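Local coordinates for protein aspergillopepsin-2 heavy chain (Aspergillus niger var. macrosporus, PDB 1Y43) that forms the heavy chain of a fungal acid endopeptidase of the glutamic peptidase G1 family, which hydrolyses peptide bonds in proteins, at residues A9-D14 and A105-E110; A21-G26 and Y42-D47; G60-V65 and N81-Q86. All coordinates share one frame; numbering follows the deposited sequence.

Interaction 1 of 3, residues A9-D14 and A105-E110; sequences AWVGID and AEWIVE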
loop_
_atom_site.group_PDB
_atom_site.type_symbol
_atom_site.label_atom_id
_atom_site.label_comp_id
_atom_site.label_asym_id
_atom_site.label_seq_id
_atom_site.Cartn_x
_atom_site.Cartn_y
_atom_site.Cartn_z
ATOM N N ALA B 9 0.278 0.612 -4.775
ATOM C CA ALA B 9 -0.684 -0.065 -3.915
ATOM C C ALA B 9 0.178 -0.731 -2.854
ATOM O O ALA B 9 1.169 -1.400 -3.177
ATOM C CB ALA B 9 -1.462 -1.118 -4.688
ATOM N N TRP B 10 -0.198 -0.565 -1.596
ATOM C CA TRP B 10 0.572 -1.144 -0.509
ATOM C C TRP B 10 -0.258 -1.378 0.750
ATOM O O TRP B 10 -1.389 -0.913 0.851
ATOM C CB TRP B 10 1.752 -0.208 -0.175
ATOM C CG TRP B 10 1.379 1.227 0.065
ATOM C CD1 TRP B 10 1.316 2.231 -0.869
ATOM C CD2 TRP B 10 1.087 1.841 1.330
ATOM N NE1 TRP B 10 1.017 3.422 -0.261
ATOM C CE2 TRP B 10 0.871 3.213 1.087
ATOM C CE3 TRP B 10 0.995 1.361 2.643
ATOM C CZ2 TRP B 10 0.571 4.119 2.115
ATOM C CZ3 TRP B 10 0.694 2.269 3.667
ATOM C CH2 TRP B 10 0.488 3.628 3.392
ATOM N N VAL B 11 0.292 -2.170 1.671
ATOM C CA VAL B 11 -0.335 -2.375 2.972
ATOM C C VAL B 11 0.700 -1.869 3.969
ATOM O O VAL B 11 1.922 -1.893 3.701
ATOM C CB VAL B 11 -0.687 -3.861 3.287
ATOM C CG1 VAL B 11 -1.729 -4.361 2.323
ATOM C CG2 VAL B 11 0.562 -4.735 3.292
ATOM N N GLY B 12 0.229 -1.383 5.099
ATOM C CA GLY B 12 1.166 -0.877 6.074
ATOM C C GLY B 12 0.601 -0.648 7.453
ATOM O O GLY B 12 -0.602 -0.809 7.692
ATOM N N ILE B 13 1.516 -0.375 8.374
ATOM C CA ILE B 13 1.200 -0.069 9.759
ATOM C C ILE B 13 1.666 1.375 10.012
ATOM O O ILE B 13 2.791 1.746 9.654
ATOM C CB ILE B 13 1.946 -1.022 10.724
ATOM C CG1 ILE B 13 1.425 -2.456 10.527
ATOM C CG2 ILE B 13 1.768 -0.571 12.180
ATOM C CD1 ILE B 13 2.157 -3.514 11.352
ATOM N N ASP B 14 0.762 2.177 10.571
ATOM C CA ASP B 14 1.007 3.568 10.934
ATOM C C ASP B 14 1.130 4.560 9.791
ATOM O O ASP B 14 0.901 4.209 8.632
ATOM C CB ASP B 14 2.177 3.660 11.919
ATOM C CG ASP B 14 1.860 2.976 13.246
ATOM O OD1 ASP B 14 0.681 2.980 13.645
ATOM O OD2 ASP B 14 2.782 2.429 13.880
ATOM N N ALA B 105 -3.594 0.501 10.634
ATOM C CA ALA B 105 -3.375 -0.647 9.744
ATOM C C ALA B 105 -4.103 -0.175 8.491
ATOM O O ALA B 105 -5.250 0.259 8.577
ATOM C CB ALA B 105 -4.034 -1.920 10.297
ATOM N N GLU B 106 -3.466 -0.247 7.330
ATOM C CA GLU B 106 -4.110 0.266 6.115
ATOM C C GLU B 106 -3.802 -0.469 4.821
ATOM O O GLU B 106 -2.801 -1.176 4.726
ATOM C CB GLU B 106 -3.776 1.764 5.956
ATOM C CG GLU B 106 -2.290 2.084 5.763
ATOM C CD GLU B 106 -1.544 2.463 7.046
ATOM O OE1 GLU B 106 -2.173 2.718 8.087
ATOM O OE2 GLU B 106 -0.298 2.481 7.003
ATOM N N TRP B 107 -4.719 -0.307 3.855
ATOM C CA TRP B 107 -4.659 -0.876 2.506
ATOM C C TRP B 107 -4.820 0.379 1.655
ATOM O O TRP B 107 -5.908 0.967 1.609
ATOM C CB TRP B 107 -5.829 -1.843 2.287
ATOM C CG TRP B 107 -5.807 -3.013 3.236
ATOM C CD1 TRP B 107 -5.198 -4.218 3.037
ATOM C CD2 TRP B 107 -6.393 -3.059 4.549
ATOM N NE1 TRP B 107 -5.370 -5.009 4.159
ATOM C CE2 TRP B 107 -6.094 -4.333 5.088
ATOM C CE3 TRP B 107 -7.138 -2.148 5.311
ATOM C CZ2 TRP B 107 -6.518 -4.713 6.377
ATOM C CZ3 TRP B 107 -7.554 -2.530 6.590
ATOM C CH2 TRP B 107 -7.240 -3.803 7.105
ATOM N N ILE B 108 -3.753 0.769 0.958
ATOM C CA ILE B 108 -3.743 2.040 0.237
ATOM C C ILE B 108 -3.243 2.041 -1.210
ATOM O O ILE B 108 -2.388 1.243 -1.577
ATOM C CB ILE B 108 -2.802 3.031 1.027
ATOM C CG1 ILE B 108 -3.290 3.227 2.475
ATOM C CG2 ILE B 108 -2.649 4.371 0.312
ATOM C CD1 ILE B 108 -4.597 4.005 2.607
ATOM N N VAL B 109 -3.867 2.900 -2.026
ATOM C CA VAL B 109 -3.432 3.166 -3.392
ATOM C C VAL B 109 -2.997 4.640 -3.259
ATOM O O VAL B 109 -3.778 5.511 -2.852
ATOM C CB VAL B 109 -4.548 2.995 -4.443
ATOM C CG1 VAL B 109 -4.062 3.490 -5.793
ATOM C CG2 VAL B 109 -4.935 1.525 -4.562
ATOM N N GLU B 110 -1.742 4.910 -3.575
ATOM C CA GLU B 110 -1.190 6.242 -3.392
ATOM C C GLU B 110 -0.620 6.936 -4.615
ATOM O O GLU B 110 -0.135 6.291 -5.553
ATOM C CB GLU B 110 -0.089 6.158 -2.327
ATOM C CG GLU B 110 0.706 7.441 -2.117
ATOM C CD GLU B 110 1.783 7.328 -1.044
ATOM O OE1 GLU B 110 1.892 6.287 -0.371
ATOM O OE2 GLU B 110 2.527 8.305 -0.871
#
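Trp10 and Ile108 make an antiparallel hydrogen-bonded pair: Trp10 N donates to Ile108 O at 2.8 Å, and Ile108 N returns a straight bond to Trp10 O at 2.9 Å. Two residues along, Gly12 N reaches Glu106 O (3.1 Å) and Glu106 N reaches Gly12 O (2.9 Å). The alternate residues Ala9, Val11 and Ile13 bond through their backbones to strand 22-32.

Trp10 CG sits between backbone N and carbonyl carbon (chi1 52°); its indole lies beside Ile108, whose CB stands 3.8 Å from the six-membered ring centre in a CH-pi contact. The indole NE1 is satisfied by Glu110 OE1 at 3.0 Å; the bond, bent (132°), uses the oxygen's anti lone pair. Glu106 OE2 lies in the ring plane at the far edge, 3.5 Å from Trp10 CZ3, and 2.7 Å from Asp14 O. The Asp14 carboxylate collects backbone N-H groups of residues 101-104.

On the other face of the sheet Val11 CG1 touches Trp107, whose NE1 bonds to the backbone of the other protein chain. The Trp10 face mixes aromatic, acidic and apolar groups; the Trp107 face packs on strand 126-136, as in a concanavalin-like beta-sandwich.

Interaction 2 of 3, residues A21-G26 and Y42-D47; sequences AILQTG and YEWYPD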
loop_
_atom_site.group_PDB
_atom_site.type_symbol
_atom_site.label_atom_id
_atom_site.label_comp_id
_atom_site.label_asym_id
_atom_site.label_seq_id
_atom_site.Cartn_x
_atom_site.Cartn_y
_atom_site.Cartn_z
ATOM N N ALA B 21 6.645 6.827 12.140
ATOM C CA ALA B 21 7.091 5.774 11.233
ATOM C C ALA B 21 5.952 5.154 10.463
ATOM O O ALA B 21 4.779 5.369 10.781
ATOM C CB ALA B 21 7.806 4.678 12.006
ATOM N N ILE B 22 6.327 4.425 9.418
ATOM C CA ILE B 22 5.401 3.673 8.594
ATOM C C ILE B 22 6.157 2.449 8.115
ATOM O O ILE B 22 7.252 2.571 7.558
ATOM C CB ILE B 22 4.939 4.382 7.304
ATOM C CG1 ILE B 22 4.507 5.820 7.563
ATOM C CG2 ILE B 22 3.776 3.589 6.693
ATOM C CD1 ILE B 22 3.972 6.525 6.331
ATOM N N LEU B 23 5.614 1.271 8.399
ATOM C CA LEU B 23 6.195 0.019 7.929
ATOM C C LEU B 23 5.259 -0.339 6.762
ATOM O O LEU B 23 4.065 -0.614 6.974
ATOM C CB LEU B 23 6.155 -1.060 9.020
ATOM C CG LEU B 23 6.381 -2.511 8.571
ATOM C CD1 LEU B 23 7.686 -2.670 7.783
ATOM C CD2 LEU B 23 6.376 -3.418 9.782
ATOM N N GLN B 24 5.792 -0.364 5.541
ATOM C CA GLN B 24 4.946 -0.612 4.377
ATOM C C GLN B 24 5.673 -1.346 3.266
ATOM O O GLN B 24 6.903 -1.355 3.199
ATOM C CB GLN B 24 4.457 0.727 3.826
ATOM C CG GLN B 24 5.604 1.705 3.609
ATOM C CD GLN B 24 5.166 3.105 3.199
ATOM O OE1 GLN B 24 4.037 3.342 2.763
ATOM N NE2 GLN B 24 6.111 4.005 3.307
ATOM N N THR B 25 4.899 -2.019 2.428
ATOM C CA THR B 25 5.459 -2.757 1.308
ATOM C C THR B 25 4.399 -2.797 0.223
ATOM O O THR B 25 3.193 -2.862 0.513
ATOM C CB THR B 25 5.924 -4.174 1.710
ATOM O OG1 THR B 25 6.799 -4.688 0.696
ATOM C CG2 THR B 25 4.734 -5.137 1.868
ATOM N N GLY B 26 4.831 -2.714 -1.030
ATOM C CA GLY B 26 3.875 -2.725 -2.112
ATOM C C GLY B 26 4.488 -2.759 -3.490
ATOM O O GLY B 26 5.655 -3.109 -3.668
ATOM N N TYR B 42 9.925 -1.972 -0.454
ATOM C CA TYR B 42 9.625 -1.968 0.980
ATOM C C TYR B 42 10.150 -0.657 1.544
ATOM O O TYR B 42 11.034 -0.029 0.952
ATOM C CB TYR B 42 10.284 -3.136 1.728
ATOM C CG TYR B 42 11.795 -3.143 1.669
ATOM C CD1 TYR B 42 12.558 -2.391 2.569
ATOM C CD2 TYR B 42 12.459 -3.891 0.693
ATOM C CE1 TYR B 42 13.944 -2.386 2.494
ATOM C CE2 TYR B 42 13.842 -3.900 0.605
ATOM C CZ TYR B 42 14.578 -3.144 1.509
ATOM O OH TYR B 42 15.950 -3.152 1.415
ATOM N N GLU B 43 9.621 -0.250 2.689
ATOM C CA GLU B 43 10.064 0.979 3.315
ATOM C C GLU B 43 9.669 1.056 4.769
ATOM O O GLU B 43 8.568 0.654 5.147
ATOM C CB GLU B 43 9.470 2.199 2.591
ATOM C CG GLU B 43 9.796 3.536 3.280
ATOM C CD GLU B 43 9.505 4.762 2.418
ATOM O OE1 GLU B 43 8.711 4.675 1.454
ATOM O OE2 GLU B 43 10.119 5.814 2.703
ATOM N N TRP B 44 10.604 1.494 5.591
ATOM C CA TRP B 44 10.319 1.728 6.989
ATOM C C TRP B 44 10.588 3.232 7.134
ATOM O O TRP B 44 11.714 3.658 7.423
ATOM C CB TRP B 44 11.215 0.909 7.932
ATOM C CG TRP B 44 10.780 1.006 9.390
ATOM C CD1 TRP B 44 10.584 2.159 10.131
ATOM C CD2 TRP B 44 10.453 -0.075 10.262
ATOM N NE1 TRP B 44 10.155 1.846 11.388
ATOM C CE2 TRP B 44 10.062 0.480 11.498
ATOM C CE3 TRP B 44 10.443 -1.473 10.115
ATOM C CZ2 TRP B 44 9.665 -0.310 12.590
ATOM C CZ3 TRP B 44 10.047 -2.255 11.195
ATOM C CH2 TRP B 44 9.664 -1.672 12.413
ATOM N N TYR B 45 9.577 4.030 6.811
ATOM C CA TYR B 45 9.667 5.483 6.900
ATOM C C TYR B 45 10.089 5.842 8.326
ATOM O O TYR B 45 9.575 5.258 9.274
ATOM C CB TYR B 45 8.293 6.067 6.556
ATOM C CG TYR B 45 8.181 7.560 6.706
ATOM C CD1 TYR B 45 7.861 8.134 7.941
ATOM C CD2 TYR B 45 8.390 8.404 5.618
ATOM C CE1 TYR B 45 7.749 9.522 8.090
ATOM C CE2 TYR B 45 8.277 9.796 5.750
ATOM C CZ TYR B 45 7.961 10.347 6.990
ATOM O OH TYR B 45 7.873 11.721 7.138
ATOM N N PRO B 46 10.914 6.893 8.513
ATOM C CA PRO B 46 11.523 7.823 7.555
ATOM C C PRO B 46 12.713 7.412 6.702
ATOM O O PRO B 46 13.299 8.269 6.039
ATOM C CB PRO B 46 11.838 9.037 8.423
ATOM C CG PRO B 46 12.292 8.408 9.665
ATOM C CD PRO B 46 11.271 7.288 9.888
ATOM N N ASP B 47 13.104 6.145 6.723
ATOM C CA ASP B 47 14.192 5.701 5.856
ATOM C C ASP B 47 13.602 5.670 4.430
ATOM O O ASP B 47 12.383 5.757 4.246
ATOM C CB ASP B 47 14.647 4.294 6.263
ATOM C CG ASP B 47 16.005 3.899 5.679
ATOM O OD1 ASP B 47 16.612 4.649 4.882
ATOM O OD2 ASP B 47 16.481 2.800 6.033
HETATM O O HOH W 1 6.343 6.481 2.623
#
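Leu23 packs on the indole of Trp44, its CD1 methyl within 3.8 Å of Trp44 CE3 while its CB lies over one ring face. At the pyrrole end, Ala21 CB comes to 3.7 Å from Trp44 NE1, and that N-H is taken up by Gly98 O. Together Ala21 and Leu23 touch both ends of the indole.

Gln24 and Glu43 stand on the other face of the sheet, side by side and pointing the same way. The amide and carboxylate planes are turned 32° apart, and Gln24 NE2 is 3.3 Å from Glu43 OE1 at an angle too poor for a hydrogen bond. A water joins the two groups instead: it accepts from Gln24 NE2 at 2.6 Å and makes a weak bond to Glu43 OE1. In Gln24 the first torsion (chi1 51°) tucks CG over the main chain; beyond CG the side chain is extended, and the amide ends alongside Glu43.

Further along this face, Ile22 CB packs on Tyr45 CB at 3.8 Å. Pro46, after a cis peptide bond, puts its CB over the centre of the Tyr45 ring.

The backbones are held by reciprocal bonds between Gln24 and Glu43, whereas the Ile22-Tyr45 pair is uneven: Tyr45 N reaches Ile22 O at 2.8 Å, but the return bond is weak. These strands, 22-32 and 35-45, form a beta hairpin; strand 4-13 flanks the first and strand 50-52 the second, while Thr25 and Tyr42 pack onto strand 74-81.

Interaction 3 of 3, residues G60-V65 and N81-Q86; sequences GDSIKV and NLTTGQ. With SO4 (sulfate ion), chain G.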
loop_
_atom_site.group_PDB
_atom_site.type_symbol
_atom_site.label_atom_id
_atom_site.label_comp_id
_atom_site.label_asym_id
_atom_site.label_seq_id
_atom_site.Cartn_x
_atom_site.Cartn_y
_atom_site.Cartn_z
ATOM N N GLY B 60 -1.635 -8.295 -14.340
ATOM C CA GLY B 60 -2.484 -9.445 -14.115
ATOM C C GLY B 60 -2.044 -10.432 -13.063
ATOM O O GLY B 60 -2.826 -11.308 -12.707
ATOM N N ASP B 61 -0.815 -10.321 -12.572
ATOM C CA ASP B 61 -0.334 -11.248 -11.553
ATOM C C ASP B 61 -1.041 -11.015 -10.226
ATOM O O ASP B 61 -1.428 -9.888 -9.905
ATOM C CB ASP B 61 1.166 -11.058 -11.320
ATOM C CG ASP B 61 2.022 -11.588 -12.456
ATOM O OD1 ASP B 61 1.509 -12.308 -13.341
ATOM O OD2 ASP B 61 3.232 -11.301 -12.436
ATOM N N SER B 62 -1.195 -12.090 -9.463
ATOM C CA SER B 62 -1.805 -12.032 -8.147
ATOM C C SER B 62 -0.680 -11.859 -7.148
ATOM O O SER B 62 0.247 -12.682 -7.080
ATOM C CB SER B 62 -2.539 -13.326 -7.854
ATOM O OG SER B 62 -3.759 -13.353 -8.558
ATOM N N ILE B 63 -0.761 -10.780 -6.384
ATOM C CA ILE B 63 0.258 -10.457 -5.411
ATOM C C ILE B 63 -0.307 -10.480 -3.998
ATOM O O ILE B 63 -1.451 -10.072 -3.781
ATOM C CB ILE B 63 0.787 -9.023 -5.671
ATOM C CG1 ILE B 63 1.309 -8.899 -7.103
ATOM C CG2 ILE B 63 1.842 -8.633 -4.657
ATOM C CD1 ILE B 63 2.402 -9.877 -7.488
ATOM N N LYS B 64 0.460 -11.010 -3.052
ATOM C CA LYS B 64 0.047 -10.995 -1.651
ATOM C C LYS B 64 1.125 -10.213 -0.909
ATOM O O LYS B 64 2.314 -10.536 -1.008
ATOM C CB LYS B 64 -0.071 -12.409 -1.075
ATOM C CG LYS B 64 -0.510 -12.426 0.380
ATOM C CD LYS B 64 -0.754 -13.839 0.867
ATOM C CE LYS B 64 -1.115 -13.878 2.347
ATOM N NZ LYS B 64 -1.119 -15.292 2.846
ATOM N N VAL B 65 0.728 -9.142 -0.239
ATOM C CA VAL B 65 1.672 -8.328 0.518
ATOM C C VAL B 65 1.369 -8.413 2.009
ATOM O O VAL B 65 0.205 -8.379 2.424
ATOM C CB VAL B 65 1.654 -6.839 0.071
ATOM C CG1 VAL B 65 2.342 -6.688 -1.274
ATOM C CG2 VAL B 65 0.217 -6.299 0.008
ATOM N N ASN B 81 4.489 -13.192 -5.196
ATOM C CA ASN B 81 3.808 -13.197 -6.477
ATOM C C ASN B 81 3.220 -14.603 -6.570
ATOM O O ASN B 81 3.931 -15.569 -6.864
ATOM C CB ASN B 81 4.793 -12.948 -7.613
ATOM C CG ASN B 81 4.104 -12.824 -8.950
ATOM O OD1 ASN B 81 3.078 -13.473 -9.196
ATOM N ND2 ASN B 81 4.652 -11.996 -9.822
ATOM N N LEU B 82 1.934 -14.725 -6.268
ATOM C CA LEU B 82 1.260 -16.013 -6.274
ATOM C C LEU B 82 1.251 -16.674 -7.634
ATOM O O LEU B 82 1.360 -17.897 -7.728
ATOM C CB LEU B 82 -0.161 -15.862 -5.740
ATOM C CG LEU B 82 -0.211 -15.267 -4.326
ATOM C CD1 LEU B 82 -1.636 -15.072 -3.868
ATOM C CD2 LEU B 82 0.525 -16.190 -3.379
ATOM N N THR B 83 1.209 -15.866 -8.685
ATOM C CA THR B 83 1.172 -16.369 -10.051
ATOM C C THR B 83 2.446 -17.109 -10.450
ATOM O O THR B 83 2.390 -18.138 -11.118
ATOM C CB THR B 83 0.935 -15.204 -11.038
ATOM O OG1 THR B 83 -0.255 -14.504 -10.664
ATOM C CG2 THR B 83 0.818 -15.712 -12.475
ATOM N N THR B 84 3.592 -16.582 -10.038
ATOM C CA THR B 84 4.863 -17.189 -10.399
ATOM C C THR B 84 5.504 -18.013 -9.294
ATOM O O THR B 84 6.523 -18.664 -9.518
ATOM C CB THR B 84 5.864 -16.118 -10.830
ATOM O OG1 THR B 84 6.095 -15.222 -9.740
ATOM C CG2 THR B 84 5.326 -15.326 -12.013
ATOM N N GLY B 85 4.954 -17.928 -8.086
ATOM C CA GLY B 85 5.516 -18.661 -6.964
ATOM C C GLY B 85 6.712 -17.988 -6.300
ATOM O O GLY B 85 7.363 -18.609 -5.458
ATOM N N GLN B 86 7.023 -16.744 -6.670
ATOM C CA GLN B 86 8.168 -16.008 -6.096
ATOM C C GLN B 86 7.742 -15.320 -4.793
ATOM O O GLN B 86 6.649 -14.779 -4.706
ATOM C CB GLN B 86 8.686 -14.905 -7.043
ATOM C CG GLN B 86 9.339 -15.332 -8.370
ATOM C CD GLN B 86 9.482 -14.150 -9.356
ATOM O OE1 GLN B 86 10.577 -13.834 -9.826
ATOM N NE2 GLN B 86 8.365 -13.484 -9.650
HETATM S S SO4 G . 0.966 -17.963 1.615
HETATM O O1 SO4 G . 1.910 -18.508 0.555
HETATM O O2 SO4 G . -0.320 -17.532 0.946
HETATM O O3 SO4 G . 0.668 -19.037 2.644
HETATM O O4 SO4 G . 1.603 -16.775 2.294
#
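Asp61 and Asn81 cross obliquely, with carboxylate and amide planes 58° apart. Asn81 ND2 sends a nearly straight bond to Asp61 OD2 at 3.1 Å; the acceptor lies close to the amide plane, yet the donor approaches from above the carboxylate, 48° out of its plane. Both groups have a second partner: Ser58 N donates to Asp61 OD2, and Asn81 ND2 also bonds to Thr56 O.

Thr83 meets Asp61 at about a right angle, its CG2 methyl 3.6 Å from Asp61 OD1. Its hydroxyl oxygen turns to the backbone, where Ser62 N donates to Thr83 OG1 at 2.9 Å in an almost linear bond. Ile63 and Asn81 form a non-hydrogen-bonded antiparallel pair on the same face of the sheet, and Ile63 rests its CD1 against Asn81 CG at 3.7 Å. Between these side chains the main chains are joined by Leu82 N to Ser62 O, at 2.8 Å.

Lys64 takes another course. Fully extended, with CG anti to its backbone N, it leads away from the loop to a sulfate ion, probably from the crystallisation liquor; Lys64 NZ bonds to sulfate O2 at 3.0 Å and more weakly to O4.

Asn81 OD1 accepts from Thr84 N at 3.3 Å, the N-H coming from above the amide plane, 63° out of it, while Gln86 NE2 bonds to Thr84 OG1 at 2.9 Å. Asn81 OD1 bound to the backbone N three residues on is an Asx motif, here in the short hairpin loop between strands 74-81 and 86-92.

Overall arrangement
Interactions 1 and 2 are neighbours in one sheet, their centres about 10 Å apart: strand 4-13 lies against strand 22-32, with Ile13 N 2.9 Å from Leu23 O. Interaction 3 is at the hairpin end of another sheet, which runs on into a strand of the other protein chain; its centre is about 18 Å from that of interaction 1 and 21 Å from that of interaction 2. Val65 bridges the sheets, its CG2 lying 3.6 Å from Val11 CG1 and its CB 4.0 Å from Thr25 CG2. On the other face of the larger sheet, Gln24 OE1 comes to 4.8 Å from Glu110 OE1; glutamic peptidases act through a glutamine and a glutamate, and this convergence is consistent with such a site.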